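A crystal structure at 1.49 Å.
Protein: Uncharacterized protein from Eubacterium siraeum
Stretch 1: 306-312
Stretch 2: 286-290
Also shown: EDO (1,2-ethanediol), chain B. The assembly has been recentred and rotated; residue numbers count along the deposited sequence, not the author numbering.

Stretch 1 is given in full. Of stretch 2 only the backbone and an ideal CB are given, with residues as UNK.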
# COMPACT_ATOMS: atom_id res chain seq x y z
N TYR A 306 -6.26 -9.95 8.05
CA TYR A 306 -6.79 -8.80 8.80
C TYR A 306 -6.12 -7.55 8.26
O TYR A 306 -4.91 -7.47 8.19
CB TYR A 306 -6.50 -8.94 10.30
CG TYR A 306 -7.20 -10.12 10.93
CD1 TYR A 306 -6.73 -11.40 10.72
CD2 TYR A 306 -8.29 -9.95 11.77
CE1 TYR A 306 -7.36 -12.50 11.29
CE2 TYR A 306 -8.92 -11.04 12.35
CZ TYR A 306 -8.44 -12.31 12.12
OH TYR A 306 -9.07 -13.39 12.67
N VAL A 307 -6.93 -6.57 7.89
CA VAL A 307 -6.44 -5.37 7.24
C VAL A 307 -6.68 -4.20 8.19
O VAL A 307 -7.83 -3.85 8.50
CB VAL A 307 -7.13 -5.07 5.90
CG1 VAL A 307 -6.40 -3.94 5.18
CG2 VAL A 307 -7.19 -6.30 5.03
N CYS A 308 -5.58 -3.60 8.63
CA CYS A 308 -5.58 -2.52 9.59
C CYS A 308 -4.74 -1.35 9.10
O CYS A 308 -3.71 -1.54 8.49
CB CYS A 308 -4.94 -3.02 10.87
SG CYS A 308 -5.67 -4.53 11.58
N ASP A 309 -5.19 -0.15 9.42
CA ASP A 309 -4.49 1.06 9.04
C ASP A 309 -3.78 1.64 10.27
O ASP A 309 -4.40 1.83 11.31
CB ASP A 309 -5.46 2.11 8.49
CG ASP A 309 -4.73 3.19 7.70
OD1 ASP A 309 -4.03 4.02 8.35
OD2 ASP A 309 -4.88 3.19 6.44
N ILE A 310 -2.50 1.97 10.12
CA ILE A 310 -1.73 2.51 11.24
C ILE A 310 -2.25 3.84 11.78
O ILE A 310 -1.91 4.21 12.89
CB ILE A 310 -0.25 2.67 10.85
CG1 ILE A 310 -0.09 3.71 9.73
CG2 ILE A 310 0.34 1.33 10.42
CD1 ILE A 310 1.32 3.88 9.24
N ARG A 311 -3.06 4.55 11.00
CA ARG A 311 -3.66 5.81 11.43
C ARG A 311 -4.96 5.65 12.24
O ARG A 311 -5.33 6.56 12.98
CB ARG A 311 -3.94 6.68 10.19
CG ARG A 311 -2.69 7.03 9.41
CD ARG A 311 -3.03 7.50 8.01
NE ARG A 311 -3.49 6.41 7.14
CZ ARG A 311 -4.04 6.62 5.94
NH1 ARG A 311 -4.18 7.87 5.49
NH2 ARG A 311 -4.47 5.59 5.20
N TYR A 312 -5.62 4.50 12.11
CA TYR A 312 -6.99 4.27 12.61
C TYR A 312 -7.08 2.89 13.27
O TYR A 312 -7.59 1.91 12.70
CB TYR A 312 -8.00 4.34 11.46
CG TYR A 312 -7.83 5.52 10.57
CD1 TYR A 312 -8.07 6.78 11.02
CD2 TYR A 312 -7.38 5.37 9.28
CE1 TYR A 312 -7.91 7.86 10.18
CE2 TYR A 312 -7.19 6.44 8.42
CZ TYR A 312 -7.46 7.69 8.88
OH TYR A 312 -7.28 8.80 8.07
N UNK A 286 -0.60 -4.11 8.51
CA UNK A 286 -0.62 -2.78 9.07
C UNK A 286 -0.08 -1.87 8.00
O UNK A 286 1.06 -1.97 7.60
CB UNK A 286 0.19 -2.68 10.37
N UNK A 287 -0.93 -0.99 7.51
CA UNK A 287 -0.61 -0.26 6.29
C UNK A 287 -0.99 1.21 6.32
O UNK A 287 -1.67 1.68 7.23
CB UNK A 287 -1.31 -0.93 5.10
N UNK A 288 -0.48 1.92 5.33
CA UNK A 288 -1.03 3.20 4.91
C UNK A 288 -1.84 2.91 3.62
O UNK A 288 -2.03 1.74 3.24
CB UNK A 288 0.07 4.24 4.68
N UNK A 289 -2.33 3.93 2.93
CA UNK A 289 -3.23 3.65 1.84
C UNK A 289 -2.63 2.88 0.66
O UNK A 289 -3.39 2.26 -0.10
CB UNK A 289 -3.80 4.98 1.33
N UNK A 290 -1.29 2.85 0.51
CA UNK A 290 -0.70 2.02 -0.55
C UNK A 290 -1.06 0.56 -0.33
O UNK A 290 -1.26 -0.21 -1.28
CB UNK A 290 0.82 2.19 -0.59
C1 EDO B . -9.26 -0.98 5.26
O1 EDO B . -8.52 -0.26 4.29
C2 EDO B . -8.55 -1.06 6.62
O2 EDO B . -7.92 0.17 6.94

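Two parallel beta bridges fix the register: the CA of C308 lies 5.0 Å from the CA of position 286, and the CA of D309 lies 4.9 Å from the CA of position 287. The backbone of position 287 supplies both hydrogen bonds of this ladder. Its N donates to C308 O (N to O 3.0 Å, angle at H 148°), and its O accepts from I310 N (O to N 3.0 Å, 165°). Any residue with a free backbone NH could make this pair, so it says little about the side chains.

Position 286 has extended angles (phi/psi -113/115), and its CA-to-CB bond points to the same face of the sheet as that of C308. The ideal CB is 4.0 Å from I310 CG2 and 4.5 Å from C308 O. Stretch 1 therefore offers a methyl group and a thiol side chain on this face, with no charge, and a beta-branched, aliphatic or aromatic residue would suit. The deposited residue is F286, with chi1 at -70° (m). With this rotamer the ring lies beside C308: F286 CD1 is 3.6 Å from C308 CB, and C308 SG stands 4.9 Å from the ring centroid, 48° off the normal, an oblique sulfur-aromatic contact.

Position 287, also extended (-139/168), directs its CB to the other face, shared with D309. The ideal CB touches no charged group; its nearest neighbour in stretch 1 is C308 O at 4.2 Å, and D309 OD2 lies 5.6 Å away. Farther out, however, lie the D309 carboxylate, V307 CG1 and both hydroxyls of the ethanediol. A long side chain with an apolar stem and a donor at its tip fits best; lysine or arginine are the obvious candidates, glutamine a neutral alternative. The residue is K287, with chi1 and chi2 both p and the last two angles t. The bend brings CE to 3.8 Å from V307 CG1 and NZ to 2.9 Å from D309 OD2, a salt bridge. NZ also donates to EDO O1 and EDO O2, each 2.9 Å from it; the diol probably comes from the crystallisation liquor.

At position 288 the ideal CB points sideways, 4.7 Å from I310 CD1 and 4.8 Å from R311 NH2. With no close partner in stretch 1, small or polar residues are all plausible, an acid among them. D288 is found, its end leading away from stretch 1; D288 OD1 accepts from the backbone N of position 290 (O to N 2.9 Å).

Position 289 has its ideal CB 4.0 Å from R311 NH2, whose guanidinium is already held by D309 (NE to OD1 and NH2 to OD2, both 2.7 Å). A small residue would suit, polar or not. It is S289: its N is 3.5 Å from R311 NH2, and its OG is bonded elsewhere in the structure.

Position 290 has nothing of stretch 1 within 5.5 Å of its ideal CB, so stretch 1 gives no guide to the residue; it is Y290, whose OH is hydrogen-bonded elsewhere in the structure.

Stretch 2, residues 286-290: FKDSY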
# COMPACT_ATOMS: atom_id res chain seq x y z
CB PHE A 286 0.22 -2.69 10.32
CG PHE A 286 -0.38 -3.42 11.49
CD1 PHE A 286 -1.57 -3.00 12.05
CD2 PHE A 286 0.28 -4.52 12.04
CE1 PHE A 286 -2.11 -3.68 13.13
CE2 PHE A 286 -0.28 -5.20 13.10
CZ PHE A 286 -1.47 -4.77 13.63
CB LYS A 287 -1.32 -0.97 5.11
CG LYS A 287 -2.82 -1.28 5.27
CD LYS A 287 -3.68 -0.06 5.12
CE LYS A 287 -5.16 -0.36 5.22
NZ LYS A 287 -5.91 0.90 4.94
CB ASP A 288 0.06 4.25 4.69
CG ASP A 288 0.84 4.05 3.37
OD1 ASP A 288 0.62 3.03 2.64
OD2 ASP A 288 1.71 4.93 3.03
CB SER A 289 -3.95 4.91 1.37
OG SER A 289 -3.04 5.88 0.89
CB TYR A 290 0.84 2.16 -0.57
CG TYR A 290 1.34 3.07 -1.63
CD1 TYR A 290 1.01 4.41 -1.65
CD2 TYR A 290 2.14 2.59 -2.65
CE1 TYR A 290 1.45 5.23 -2.68
CE2 TYR A 290 2.57 3.41 -3.67
CZ TYR A 290 2.22 4.72 -3.69
OH TYR A 290 2.65 5.50 -4.72
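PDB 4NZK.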